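PDB 3FZ0: nucleoside hydrolase, putative from Trypanosoma brucei, which belongs to the nucleoside hydrolase family, folds as a mixed beta-sheet flanked by helices, and holds a bound calcium ion. Local coordinates for residues N166-S171 with G315-D320; A189-L194 with V306-R311; S214-G219 with C279-A284; D222-R227 with E244-L249. The protein carries 2 engineered substitutions. All blocks are in the same frame, centred on the assembly; numbering follows the deposited sequence.

All four contacts are buried, but their chemistry differs with place. Contacts 1 and 2 adjoin: Ala316 and Gly315 exchange backbone bonds with Glu307, linking the two ends of the connection between strands 296-306 and 317-319. Contact 1 is polar and water-bridged, contact 2 apolar across its two segments. Both reach the second subunit. Contacts 3 and 4 touch no other chain and share helix 218-224. Contact 3 combines a short antiparallel strand pair with a sulfur-aromatic contact and carries Asp283 to the calcium ion. Contact 4, about 38 Å from contact 2 between centres, joins the end of helix 218-224 and the turn after it to helix 241-249 by an apolar patch and a partly exposed salt-bridge network.

Contact 1. Residues N166-S171 with G315-D320; sequences NGTSES and GATCID
Thr317 carries this contact, and its side chain points from strand 317-319 at the loop 166-171. Its CB lies 3.4 Å from the carbonyl atom Thr168 O. The side chain then forks. The methyl CG2, anti to the backbone N, touches the same oxygen, Thr168 O, at 3.3 Å. The hydroxyl takes the other branch, beside the backbone N (chi1 -51°), and turns to the loop backbone. There Thr317 OG1 accepts a hydrogen bond from Thr168 N at 3.1 Å, with an N-H...O angle of 157°. Gly167 has only its bare CA here, so OG1 comes within 3.2 Å of Gly167 CA. The same hydroxyl bonds to a water at 2.6 Å from Thr317 OG1, and that water donates to Asn166 OD1. A second water bridges Thr168 OG1 and Thr317 N, accepting from the latter. The side chains of Thr168 and Thr317 slide past each other in opposite directions, and each hydroxyl has its own water. Farther along the strand, Ile319 CD1 rests 3.8 Å from Thr168 O and also touches Ser169 CA. Ser169 points its CB away from the strand, and its OG is hydrogen-bonded to Asn207, while Ser169 N is held by Glu209. At the end of the loop, Ser171 OG meets Ser171 OG of the second subunit. Loop 166-171 follows the parallel strand 162-165, and Gly167 CA is about 12 Å from the calcium ion. The packing of this loop against 317-319, the outermost antiparallel strand within this chain, belongs to the mixed, mostly parallel sheet of the nucleoside hydrolase fold.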
loop_
_atom_site.group_PDB
_atom_site.type_symbol
_atom_site.label_atom_id
_atom_site.label_comp_id
_atom_site.label_asym_id
_atom_site.label_seq_id
_atom_site.Cartn_x
_atom_site.Cartn_y
_atom_site.Cartn_z
ATOM N N ASN B 166 3.689 -22.695 -3.173
ATOM C CA ASN B 166 3.404 -21.250 -3.066
ATOM C C ASN B 166 2.744 -20.852 -1.729
ATOM O O ASN B 166 1.876 -21.575 -1.210
ATOM C CB ASN B 166 2.539 -20.804 -4.257
ATOM C CG ASN B 166 2.401 -19.271 -4.358
ATOM O OD1 ASN B 166 1.589 -18.653 -3.655
ATOM N ND2 ASN B 166 3.169 -18.665 -5.258
ATOM N N GLY B 167 3.168 -19.726 -1.171
ATOM C CA GLY B 167 2.491 -19.139 -0.044
ATOM C C GLY B 167 2.604 -19.822 1.299
ATOM O O GLY B 167 3.434 -20.724 1.509
ATOM N N THR B 168 1.799 -19.343 2.243
ATOM C CA THR B 168 1.786 -19.871 3.600
ATOM C C THR B 168 0.329 -20.182 3.999
ATOM O O THR B 168 -0.633 -19.726 3.325
ATOM C CB THR B 168 2.345 -18.841 4.592
ATOM O OG1 THR B 168 1.346 -17.829 4.807
ATOM C CG2 THR B 168 3.628 -18.206 4.057
ATOM N N SER B 169 0.160 -20.955 5.065
ATOM C CA SER B 169 -1.147 -21.129 5.647
ATOM C C SER B 169 -1.261 -20.427 6.994
ATOM O O SER B 169 -2.326 -20.376 7.576
ATOM C CB SER B 169 -1.513 -22.604 5.776
ATOM O OG SER B 169 -0.540 -23.290 6.509
ATOM N N GLU B 170 -0.165 -19.867 7.480
ATOM C CA GLU B 170 -0.092 -19.343 8.851
ATOM C C GLU B 170 0.749 -18.075 8.874
ATOM O O GLU B 170 1.137 -17.606 9.927
ATOM C CB GLU B 170 0.546 -20.386 9.802
ATOM C CG GLU B 170 -0.272 -21.660 10.063
ATOM C CD GLU B 170 0.442 -22.650 10.979
ATOM O OE1 GLU B 170 1.206 -22.209 11.863
ATOM O OE2 GLU B 170 0.264 -23.878 10.813
ATOM N N SER B 171 1.034 -17.558 7.688
ATOM C CA SER B 171 2.001 -16.486 7.462
ATOM C C SER B 171 3.317 -16.552 8.266
ATOM O O SER B 171 3.824 -15.528 8.714
ATOM C CB SER B 171 1.316 -15.104 7.535
ATOM O OG SER B 171 0.906 -14.838 8.859
ATOM N N GLY B 315 3.318 -9.974 -0.906
ATOM C CA GLY B 315 3.517 -11.412 -1.142
ATOM C C GLY B 315 2.777 -12.314 -0.160
ATOM O O GLY B 315 2.724 -13.511 -0.358
ATOM N N ALA B 316 2.209 -11.749 0.907
ATOM C CA ALA B 316 1.477 -12.547 1.901
ATOM C C ALA B 316 0.317 -13.266 1.258
ATOM O O ALA B 316 -0.308 -12.746 0.315
ATOM C CB ALA B 316 0.981 -11.684 3.108
ATOM N N THR B 317 0.053 -14.466 1.783
ATOM C CA THR B 317 -1.111 -15.246 1.475
ATOM C C THR B 317 -2.250 -14.835 2.412
ATOM O O THR B 317 -2.149 -14.996 3.625
ATOM C CB THR B 317 -0.770 -16.710 1.658
ATOM O OG1 THR B 317 0.424 -16.952 0.922
ATOM C CG2 THR B 317 -1.882 -17.622 1.152
ATOM N N CYS B 318 -3.323 -14.304 1.828
ATOM C CA CYS B 318 -4.551 -13.983 2.540
ATOM C C CYS B 318 -5.621 -15.050 2.357
ATOM O O CYS B 318 -6.006 -15.360 1.244
ATOM C CB CYS B 318 -5.077 -12.646 2.029
ATOM S SG CYS B 318 -3.745 -11.449 2.011
ATOM N N ILE B 319 -6.125 -15.570 3.469
ATOM C CA ILE B 319 -7.038 -16.697 3.490
ATOM C C ILE B 319 -8.312 -16.334 4.272
ATOM O O ILE B 319 -8.234 -15.828 5.378
ATOM C CB ILE B 319 -6.343 -17.900 4.154
ATOM C CG1 ILE B 319 -4.934 -18.111 3.573
ATOM C CG2 ILE B 319 -7.221 -19.177 4.066
ATOM C CD1 ILE B 319 -4.350 -19.468 3.898
ATOM N N ASP B 320 -9.486 -16.568 3.679
ATOM C CA ASP B 320 -10.775 -16.268 4.309
ATOM C C ASP B 320 -11.142 -17.446 5.209
ATOM O O ASP B 320 -11.866 -18.343 4.804
ATOM C CB ASP B 320 -11.817 -16.086 3.191
ATOM C CG ASP B 320 -13.064 -15.327 3.631
ATOM O OD1 ASP B 320 -13.281 -15.135 4.844
ATOM O OD2 ASP B 320 -13.841 -14.904 2.744
HETATM O O HOH W 1 0.514 -16.956 -1.695
HETATM O O HOH W 2 1.011 -15.232 4.189
#

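Contact 2. Residues A189-L194 with V306-R311; sequences AGVVVL and VELHGR
Glu307 OE2 is gripped by two backbone N-H groups. His309 N donates to Glu307 OE2 at 2.7 Å, with an N-H...O angle of 151°, and Glu307 OE2 receives it on its anti lone pair. The second donor is Arg311 N of the second subunit. The side chain leaves anti to the backbone N and then bends at CG (chi2 60°), which brings the carboxylate back over its own loop. Its other oxygen, OE1, takes Glu312 N and Thr313 OG1 of the second subunit. The contact with helix 187-195 is apolar by comparison. Val191 CG2 stands beside its backbone N and meets both Val306 and Leu308. It lies 3.4 Å from Val306 O and 3.5 Å from Leu308 CD2. The side chains of Val191 and Leu308 cross obliquely. One turn on, the Leu194 side chain crosses that of Val306 at about a right angle, and Leu194 CD1 touches Val306 CG2 at 3.8 Å. Gly190 lets the same methyl come close to the helix backbone, with Val306 CG2 4.1 Å from Gly190 C. Val75 of the third subunit packs on Val191 and Leu308, and His309 meets its own copy there. Val306 ends strand 296-306, and the residues after it begin the connection to the adjacent antiparallel strand 317-319. This is a long beta-hairpin connection, packed on a helix at its base and built into the subunit interfaces.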
loop_
_atom_site.group_PDB
_atom_site.type_symbol
_atom_site.label_atom_id
_atom_site.label_comp_id
_atom_site.label_asym_id
_atom_site.label_seq_id
_atom_site.Cartn_x
_atom_site.Cartn_y
_atom_site.Cartn_z
ATOM N N ALA B 189 1.787 -12.178 -10.163
ATOM C CA ALA B 189 1.530 -13.450 -10.834
ATOM C C ALA B 189 0.577 -14.340 -10.038
ATOM O O ALA B 189 -0.272 -14.998 -10.620
ATOM C CB ALA B 189 2.830 -14.196 -11.169
ATOM N N GLY B 190 0.735 -14.358 -8.716
ATOM C CA GLY B 190 -0.113 -15.143 -7.832
ATOM C C GLY B 190 -1.557 -14.686 -7.838
ATOM O O GLY B 190 -2.481 -15.508 -7.784
ATOM N N VAL B 191 -1.763 -13.377 -7.892
ATOM C CA VAL B 191 -3.107 -12.824 -8.029
ATOM C C VAL B 191 -3.759 -13.303 -9.331
ATOM O O VAL B 191 -4.927 -13.682 -9.325
ATOM C CB VAL B 191 -3.103 -11.298 -7.949
ATOM C CG1 VAL B 191 -4.438 -10.741 -8.418
ATOM C CG2 VAL B 191 -2.808 -10.865 -6.547
ATOM N N VAL B 192 -3.011 -13.272 -10.434
ATOM C CA VAL B 192 -3.519 -13.678 -11.726
ATOM C C VAL B 192 -3.959 -15.147 -11.659
ATOM O O VAL B 192 -5.060 -15.508 -12.118
ATOM C CB VAL B 192 -2.469 -13.438 -12.852
ATOM C CG1 VAL B 192 -2.880 -14.136 -14.161
ATOM C CG2 VAL B 192 -2.261 -11.936 -13.076
ATOM N N VAL B 193 -3.123 -15.992 -11.059
ATOM C CA VAL B 193 -3.417 -17.419 -10.961
ATOM C C VAL B 193 -4.666 -17.699 -10.120
ATOM O O VAL B 193 -5.564 -18.400 -10.578
ATOM C CB VAL B 193 -2.189 -18.228 -10.484
ATOM C CG1 VAL B 193 -2.607 -19.608 -10.057
ATOM C CG2 VAL B 193 -1.139 -18.327 -11.645
ATOM N N LEU B 194 -4.733 -17.111 -8.923
ATOM C CA LEU B 194 -5.852 -17.312 -7.991
ATOM C C LEU B 194 -7.163 -16.607 -8.391
ATOM O O LEU B 194 -8.225 -17.085 -8.051
ATOM C CB LEU B 194 -5.446 -16.953 -6.567
ATOM C CG LEU B 194 -4.336 -17.764 -5.863
ATOM C CD1 LEU B 194 -3.761 -17.015 -4.646
ATOM C CD2 LEU B 194 -4.787 -19.138 -5.411
ATOM N N VAL B 306 -3.357 -13.048 -2.914
ATOM C CA VAL B 306 -2.034 -12.552 -2.498
ATOM C C VAL B 306 -2.040 -11.011 -2.331
ATOM O O VAL B 306 -2.537 -10.287 -3.193
ATOM C CB VAL B 306 -0.964 -12.971 -3.530
ATOM C CG1 VAL B 306 0.439 -12.569 -3.052
ATOM C CG2 VAL B 306 -1.044 -14.496 -3.813
ATOM N N GLU B 307 -1.540 -10.513 -1.205
ATOM C CA GLU B 307 -1.345 -9.062 -0.973
ATOM C C GLU B 307 -0.328 -8.480 -1.952
ATOM O O GLU B 307 0.773 -9.020 -2.105
ATOM C CB GLU B 307 -0.830 -8.830 0.446
ATOM C CG GLU B 307 -0.516 -7.351 0.787
ATOM C CD GLU B 307 -1.743 -6.422 0.669
ATOM O OE1 GLU B 307 -2.760 -6.663 1.337
ATOM O OE2 GLU B 307 -1.702 -5.435 -0.084
ATOM N N LEU B 308 -0.688 -7.380 -2.606
ATOM C CA LEU B 308 0.230 -6.720 -3.515
ATOM C C LEU B 308 0.836 -5.431 -2.966
ATOM O O LEU B 308 1.878 -4.986 -3.460
ATOM C CB LEU B 308 -0.488 -6.378 -4.817
ATOM C CG LEU B 308 -1.145 -7.501 -5.628
ATOM C CD1 LEU B 308 -1.884 -6.929 -6.870
ATOM C CD2 LEU B 308 -0.133 -8.619 -5.999
ATOM N N HIS B 309 0.184 -4.813 -1.982
ATOM C CA HIS B 309 0.494 -3.431 -1.626
ATOM C C HIS B 309 1.086 -3.175 -0.226
ATOM O O HIS B 309 1.429 -2.055 0.097
ATOM C CB HIS B 309 -0.749 -2.533 -1.891
ATOM C CG HIS B 309 -1.402 -2.795 -3.213
ATOM N ND1 HIS B 309 -0.710 -2.756 -4.410
ATOM C CD2 HIS B 309 -2.677 -3.122 -3.532
ATOM C CE1 HIS B 309 -1.530 -3.031 -5.403
ATOM N NE2 HIS B 309 -2.725 -3.265 -4.898
ATOM N N GLY B 310 1.205 -4.184 0.611
ATOM C CA GLY B 310 1.726 -3.936 1.944
ATOM C C GLY B 310 3.213 -3.633 1.929
ATOM O O GLY B 310 3.910 -3.925 0.969
ATOM N N ARG B 311 3.693 -3.018 2.996
ATOM C CA ARG B 311 5.112 -2.740 3.154
ATOM C C ARG B 311 5.827 -3.980 3.679
ATOM O O ARG B 311 6.768 -4.441 3.066
ATOM C CB ARG B 311 5.322 -1.522 4.075
ATOM C CG ARG B 311 6.784 -1.134 4.245
ATOM C CD ARG B 311 6.936 0.035 5.174
ATOM N NE ARG B 311 6.669 1.300 4.486
ATOM C CZ ARG B 311 6.897 2.512 5.000
ATOM N NH1 ARG B 311 7.407 2.662 6.225
ATOM N NH2 ARG B 311 6.615 3.591 4.285
#

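Contact 3. Residues S214-G219 with C279-A284; sequences SPMTWG and CVVPDA. With CA (calcium ion), chain G.
A cysteine lying on a tryptophan ring is the striking feature here. Cys279 CB sits over one face of Trp218, 3.8 Å from the centroid of the six-membered ring and 19° off its normal, a CH-pi contact. Cys279 SG lies 4.2 Å from the same centroid, but obliquely, 34° off the normal. The sulfur is anti to the backbone N, so it runs out toward the far rim, near Trp218 CZ2 and CH2. Met216 CE touches SG as well, at 3.9 Å from Cys279 SG. The methionine reaches it because its chain is extended beyond CG, although CG itself takes the crowded position between N and the carbonyl carbon. The same methyl meets Val281 CG2 at 3.8 Å. The backbones make one antiparallel, hydrogen-bonded pair. Cys279 N donates to Met216 O at only 2.6 Å, almost straight at 174° and nearly along the C=O axis. Met216 N returns a bond to Cys279 O at 2.9 Å. Beyond the pair, a water accepts from Val281 N and donates to Ser214 O, continuing the link between the chains. The second segment then enters helix 282-291, where Asp283 OD2 binds the calcium ion at 2.4 Å. Asp14, Asp19, Leu134 O and three waters also bind this ion, and one of those waters donates to Asp283 OD1. Helix 345-356 packs on Met216 and Ala284, helix 17-27 on Val281 and Asp283, and helix 208-212 on Val280 and Pro282.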
loop_
_atom_site.group_PDB
_atom_site.type_symbol
_atom_site.label_atom_id
_atom_site.label_comp_id
_atom_site.label_asym_id
_atom_site.label_seq_id
_atom_site.Cartn_x
_atom_site.Cartn_y
_atom_site.Cartn_z
ATOM N N SER B 214 5.932 -32.123 6.508
ATOM C CA SER B 214 6.203 -33.389 5.811
ATOM C C SER B 214 7.639 -33.416 5.252
ATOM O O SER B 214 7.839 -33.380 4.036
ATOM C CB SER B 214 5.195 -33.590 4.678
ATOM O OG SER B 214 5.386 -34.844 4.100
ATOM N N PRO B 215 8.637 -33.445 6.145
ATOM C CA PRO B 215 10.025 -33.384 5.696
ATOM C C PRO B 215 10.643 -34.760 5.605
ATOM O O PRO B 215 10.017 -35.769 5.944
ATOM C CB PRO B 215 10.703 -32.645 6.849
ATOM C CG PRO B 215 9.902 -33.053 8.089
ATOM C CD PRO B 215 8.541 -33.518 7.622
ATOM N N MET B 216 11.904 -34.826 5.214
ATOM C CA MET B 216 12.632 -36.062 5.482
ATOM C C MET B 216 13.604 -35.812 6.631
ATOM O O MET B 216 14.071 -34.682 6.837
ATOM C CB MET B 216 13.320 -36.615 4.246
ATOM C CG MET B 216 14.398 -35.748 3.727
ATOM S SD MET B 216 15.175 -36.452 2.274
ATOM C CE MET B 216 16.116 -34.992 1.732
ATOM N N THR B 217 13.855 -36.851 7.401
ATOM C CA THR B 217 14.916 -36.848 8.387
ATOM C C THR B 217 16.286 -36.951 7.688
ATOM O O THR B 217 16.407 -37.586 6.623
ATOM C CB THR B 217 14.704 -38.067 9.320
ATOM O OG1 THR B 217 13.587 -37.813 10.189
ATOM C CG2 THR B 217 15.900 -38.328 10.143
ATOM N N TRP B 218 17.315 -36.347 8.275
ATOM C CA TRP B 218 18.676 -36.566 7.808
ATOM C C TRP B 218 19.058 -38.045 7.849
ATOM O O TRP B 218 19.767 -38.520 6.960
ATOM C CB TRP B 218 19.694 -35.673 8.532
ATOM C CG TRP B 218 19.571 -34.230 8.091
ATOM C CD1 TRP B 218 19.147 -33.174 8.855
ATOM C CD2 TRP B 218 19.827 -33.696 6.777
ATOM N NE1 TRP B 218 19.129 -32.028 8.106
ATOM C CE2 TRP B 218 19.548 -32.308 6.834
ATOM C CE3 TRP B 218 20.277 -34.253 5.572
ATOM C CZ2 TRP B 218 19.688 -31.458 5.725
ATOM C CZ3 TRP B 218 20.431 -33.406 4.451
ATOM C CH2 TRP B 218 20.129 -32.020 4.542
ATOM N N GLY B 219 18.582 -38.771 8.870
ATOM C CA GLY B 219 18.759 -40.243 8.988
ATOM C C GLY B 219 18.144 -40.982 7.795
ATOM O O GLY B 219 18.776 -41.868 7.207
ATOM N N CYS B 279 15.011 -32.217 7.077
ATOM C CA CYS B 279 15.265 -31.541 5.834
ATOM C C CYS B 279 13.945 -31.378 5.065
ATOM O O CYS B 279 13.297 -32.368 4.708
ATOM C CB CYS B 279 16.262 -32.359 5.016
ATOM S SG CYS B 279 16.700 -31.535 3.470
ATOM N N VAL B 280 13.553 -30.129 4.815
ATOM C CA VAL B 280 12.293 -29.806 4.157
ATOM C C VAL B 280 12.522 -29.771 2.658
ATOM O O VAL B 280 13.441 -29.116 2.208
ATOM C CB VAL B 280 11.780 -28.435 4.610
ATOM C CG1 VAL B 280 10.387 -28.148 4.054
ATOM C CG2 VAL B 280 11.761 -28.356 6.133
ATOM N N VAL B 281 11.692 -30.485 1.893
ATOM C CA VAL B 281 11.818 -30.559 0.430
ATOM C C VAL B 281 10.517 -30.096 -0.263
ATOM O O VAL B 281 9.819 -30.883 -0.868
ATOM C CB VAL B 281 12.213 -32.004 -0.021
ATOM C CG1 VAL B 281 12.654 -32.007 -1.468
ATOM C CG2 VAL B 281 13.335 -32.539 0.838
ATOM N N PRO B 282 10.192 -28.800 -0.182
ATOM C CA PRO B 282 8.844 -28.316 -0.550
ATOM C C PRO B 282 8.331 -28.711 -1.916
ATOM O O PRO B 282 7.178 -29.189 -2.018
ATOM C CB PRO B 282 8.953 -26.798 -0.410
ATOM C CG PRO B 282 9.993 -26.631 0.679
ATOM C CD PRO B 282 11.038 -27.695 0.311
ATOM N N ASP B 283 9.127 -28.505 -2.971
ATOM C CA ASP B 283 8.628 -28.827 -4.333
ATOM C C ASP B 283 8.260 -30.294 -4.515
ATOM O O ASP B 283 7.350 -30.602 -5.274
ATOM C CB ASP B 283 9.631 -28.408 -5.392
ATOM C CG ASP B 283 9.799 -26.912 -5.459
ATOM O OD1 ASP B 283 8.863 -26.187 -5.081
ATOM O OD2 ASP B 283 10.874 -26.444 -5.891
ATOM N N ALA B 284 8.943 -31.198 -3.815
ATOM C CA ALA B 284 8.639 -32.627 -3.936
ATOM C C ALA B 284 7.274 -32.916 -3.347
ATOM O O ALA B 284 6.534 -33.768 -3.863
ATOM C CB ALA B 284 9.716 -33.498 -3.275
HETATM CA CA CA G . 11.415 -24.187 -6.642
HETATM O O HOH W 3 9.273 -31.316 2.971
HETATM O O HOH W 4 9.968 -23.834 -4.894
HETATM O O HOH W 5 11.625 -21.595 -5.920
HETATM O O HOH W 6 12.979 -24.333 -4.764
#

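Contact 4. Residues D222-R227 with E244-L249; sequences DKLVNR and EFIEKL
A Schellman motif ends helix 218-224 where it meets helix 241-249. Its two backbone bonds run from Arg227 N to Asp222 O at 2.9 Å and from Asn226 N to Lys223 O at 3.2 Å. Asn226, with positive phi, is the C-prime residue. The turn brings Arg227 back alongside Asp222.

The apolar part centres on Val225 and Ile246. Val225 CG1 stands beside its backbone N and reaches Ile246 CG2 at 3.9 Å. It also lies 3.8 Å from Glu247 N, so one methyl rests against the helix backbone. The Val225 and Ile246 side chains cross obliquely. Helix 345-356 adds Val356, which packs on both Leu224 and Ile246.

The charged part is a network of Asp222, Arg227 and Glu247. Arg227 NH1 donates to Asp222 OD1 at 3.1 Å, in the guanidinium plane. Glu254 is a further salt-bridge partner of NH1, and Arg258 pairs with Asp222. The other edge of the guanidinium grips Glu247 side-on, with both bonds going to one oxygen. Glu247 OE2 is instead held by Gln239. The guanidinium and carboxylate planes are 74° apart, so the two nitrogens meet OE1 differently. Arg227 NH2 uses the anti lone pair of Glu247 OE1 at 2.9 Å, whereas Arg227 NE comes to Glu247 OE1 from above the carboxylate plane, at 3.1 Å.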
loop_
_atom_site.group_PDB
_atom_site.type_symbol
_atom_site.label_atom_id
_atom_site.label_comp_id
_atom_site.label_asym_id
_atom_site.label_seq_id
_atom_site.Cartn_x
_atom_site.Cartn_y
_atom_site.Cartn_z
ATOM N N ASP B 222 20.283 -40.280 4.766
ATOM C CA ASP B 222 21.505 -41.071 4.755
ATOM C C ASP B 222 21.244 -42.427 4.098
ATOM O O ASP B 222 22.087 -42.909 3.347
ATOM C CB ASP B 222 22.094 -41.219 6.165
ATOM C CG ASP B 222 22.836 -39.965 6.629
ATOM O OD1 ASP B 222 22.977 -39.020 5.830
ATOM O OD2 ASP B 222 23.292 -39.918 7.797
ATOM N N LYS B 223 20.082 -43.022 4.370
ATOM C CA LYS B 223 19.713 -44.314 3.802
ATOM C C LYS B 223 19.327 -44.178 2.335
ATOM O O LYS B 223 19.658 -45.030 1.523
ATOM C CB LYS B 223 18.576 -44.953 4.578
ATOM C CG LYS B 223 19.008 -45.672 5.831
ATOM C CD LYS B 223 17.832 -45.849 6.793
ATOM C CE LYS B 223 18.219 -46.705 8.007
ATOM N NZ LYS B 223 17.098 -46.804 9.009
ATOM N N LEU B 224 18.657 -43.085 1.999
ATOM C CA LEU B 224 18.302 -42.769 0.623
ATOM C C LEU B 224 19.530 -42.869 -0.303
ATOM O O LEU B 224 19.460 -43.486 -1.373
ATOM C CB LEU B 224 17.644 -41.370 0.561
ATOM C CG LEU B 224 16.860 -40.961 -0.695
ATOM C CD1 LEU B 224 15.623 -41.841 -0.826
ATOM C CD2 LEU B 224 16.530 -39.467 -0.781
ATOM N N VAL B 225 20.665 -42.307 0.120
ATOM C CA VAL B 225 21.834 -42.182 -0.759
ATOM C C VAL B 225 22.908 -43.251 -0.530
ATOM O O VAL B 225 24.049 -43.112 -1.005
ATOM C CB VAL B 225 22.476 -40.747 -0.692
ATOM C CG1 VAL B 225 21.595 -39.740 -1.303
ATOM C CG2 VAL B 225 22.856 -40.346 0.717
ATOM N N ASN B 226 22.510 -44.297 0.210
ATOM C CA ASN B 226 23.307 -45.469 0.546
ATOM C C ASN B 226 24.516 -45.223 1.424
ATOM O O ASN B 226 25.496 -45.955 1.384
ATOM C CB ASN B 226 23.714 -46.236 -0.705
ATOM C CG ASN B 226 22.907 -47.506 -0.911
ATOM O OD1 ASN B 226 21.762 -47.655 -0.434
ATOM N ND2 ASN B 226 23.497 -48.431 -1.651
ATOM N N ARG B 227 24.456 -44.182 2.228
ATOM C CA ARG B 227 25.452 -44.074 3.260
ATOM C C ARG B 227 25.204 -45.139 4.309
ATOM O O ARG B 227 24.072 -45.380 4.746
ATOM C CB ARG B 227 25.442 -42.699 3.903
ATOM C CG ARG B 227 25.972 -41.645 2.982
ATOM C CD ARG B 227 25.517 -40.325 3.479
ATOM N NE ARG B 227 26.128 -39.254 2.745
ATOM C CZ ARG B 227 25.818 -37.985 2.914
ATOM N NH1 ARG B 227 24.885 -37.633 3.804
ATOM N NH2 ARG B 227 26.424 -37.073 2.169
ATOM N N GLU B 244 23.961 -41.241 -6.198
ATOM C CA GLU B 244 25.180 -40.430 -6.372
ATOM C C GLU B 244 24.831 -38.973 -6.711
ATOM O O GLU B 244 25.337 -38.037 -6.084
ATOM C CB GLU B 244 26.093 -41.020 -7.440
ATOM C CG GLU B 244 27.219 -40.089 -7.825
ATOM C CD GLU B 244 28.157 -40.699 -8.822
ATOM O OE1 GLU B 244 28.897 -39.912 -9.444
ATOM O OE2 GLU B 244 28.171 -41.949 -8.989
ATOM N N PHE B 245 23.930 -38.817 -7.674
ATOM C CA PHE B 245 23.458 -37.517 -8.100
ATOM C C PHE B 245 22.773 -36.757 -6.956
ATOM O O PHE B 245 23.056 -35.583 -6.760
ATOM C CB PHE B 245 22.538 -37.662 -9.333
ATOM C CG PHE B 245 21.943 -36.360 -9.823
ATOM C CD1 PHE B 245 22.561 -35.634 -10.825
ATOM C CD2 PHE B 245 20.741 -35.884 -9.308
ATOM C CE1 PHE B 245 21.997 -34.438 -11.300
ATOM C CE2 PHE B 245 20.169 -34.687 -9.775
ATOM C CZ PHE B 245 20.787 -33.971 -10.762
ATOM N N ILE B 246 21.877 -37.420 -6.218
ATOM C CA ILE B 246 21.214 -36.793 -5.084
ATOM C C ILE B 246 22.237 -36.386 -4.027
ATOM O O ILE B 246 22.193 -35.267 -3.550
ATOM C CB ILE B 246 20.027 -37.654 -4.497
ATOM C CG1 ILE B 246 18.922 -37.823 -5.568
ATOM C CG2 ILE B 246 19.473 -37.039 -3.146
ATOM C CD1 ILE B 246 17.804 -38.760 -5.173
ATOM N N GLU B 247 23.197 -37.246 -3.715
ATOM C CA GLU B 247 24.250 -36.853 -2.757
ATOM C C GLU B 247 24.993 -35.582 -3.185
ATOM O O GLU B 247 25.264 -34.716 -2.344
ATOM C CB GLU B 247 25.242 -37.985 -2.426
ATOM C CG GLU B 247 26.087 -37.701 -1.213
ATOM C CD GLU B 247 27.168 -38.752 -0.932
ATOM O OE1 GLU B 247 27.734 -38.709 0.168
ATOM O OE2 GLU B 247 27.471 -39.621 -1.790
ATOM N N LYS B 248 25.308 -35.470 -4.472
ATOM C CA LYS B 248 26.037 -34.312 -4.977
ATOM C C LYS B 248 25.166 -33.053 -5.011
ATOM O O LYS B 248 25.632 -31.951 -4.720
ATOM C CB LYS B 248 26.601 -34.603 -6.369
ATOM C CG LYS B 248 27.873 -35.460 -6.405
ATOM C CD LYS B 248 28.194 -35.747 -7.858
ATOM C CE LYS B 248 29.294 -36.730 -8.029
ATOM N NZ LYS B 248 29.502 -36.929 -9.480
ATOM N N LEU B 249 23.898 -33.234 -5.375
ATOM C CA LEU B 249 22.931 -32.140 -5.452
ATOM C C LEU B 249 22.677 -31.449 -4.117
ATOM O O LEU B 249 22.509 -30.239 -4.079
ATOM C CB LEU B 249 21.623 -32.684 -5.977
ATOM C CG LEU B 249 20.494 -31.723 -6.213
ATOM C CD1 LEU B 249 20.771 -30.787 -7.408
ATOM C CD2 LEU B 249 19.258 -32.562 -6.424
#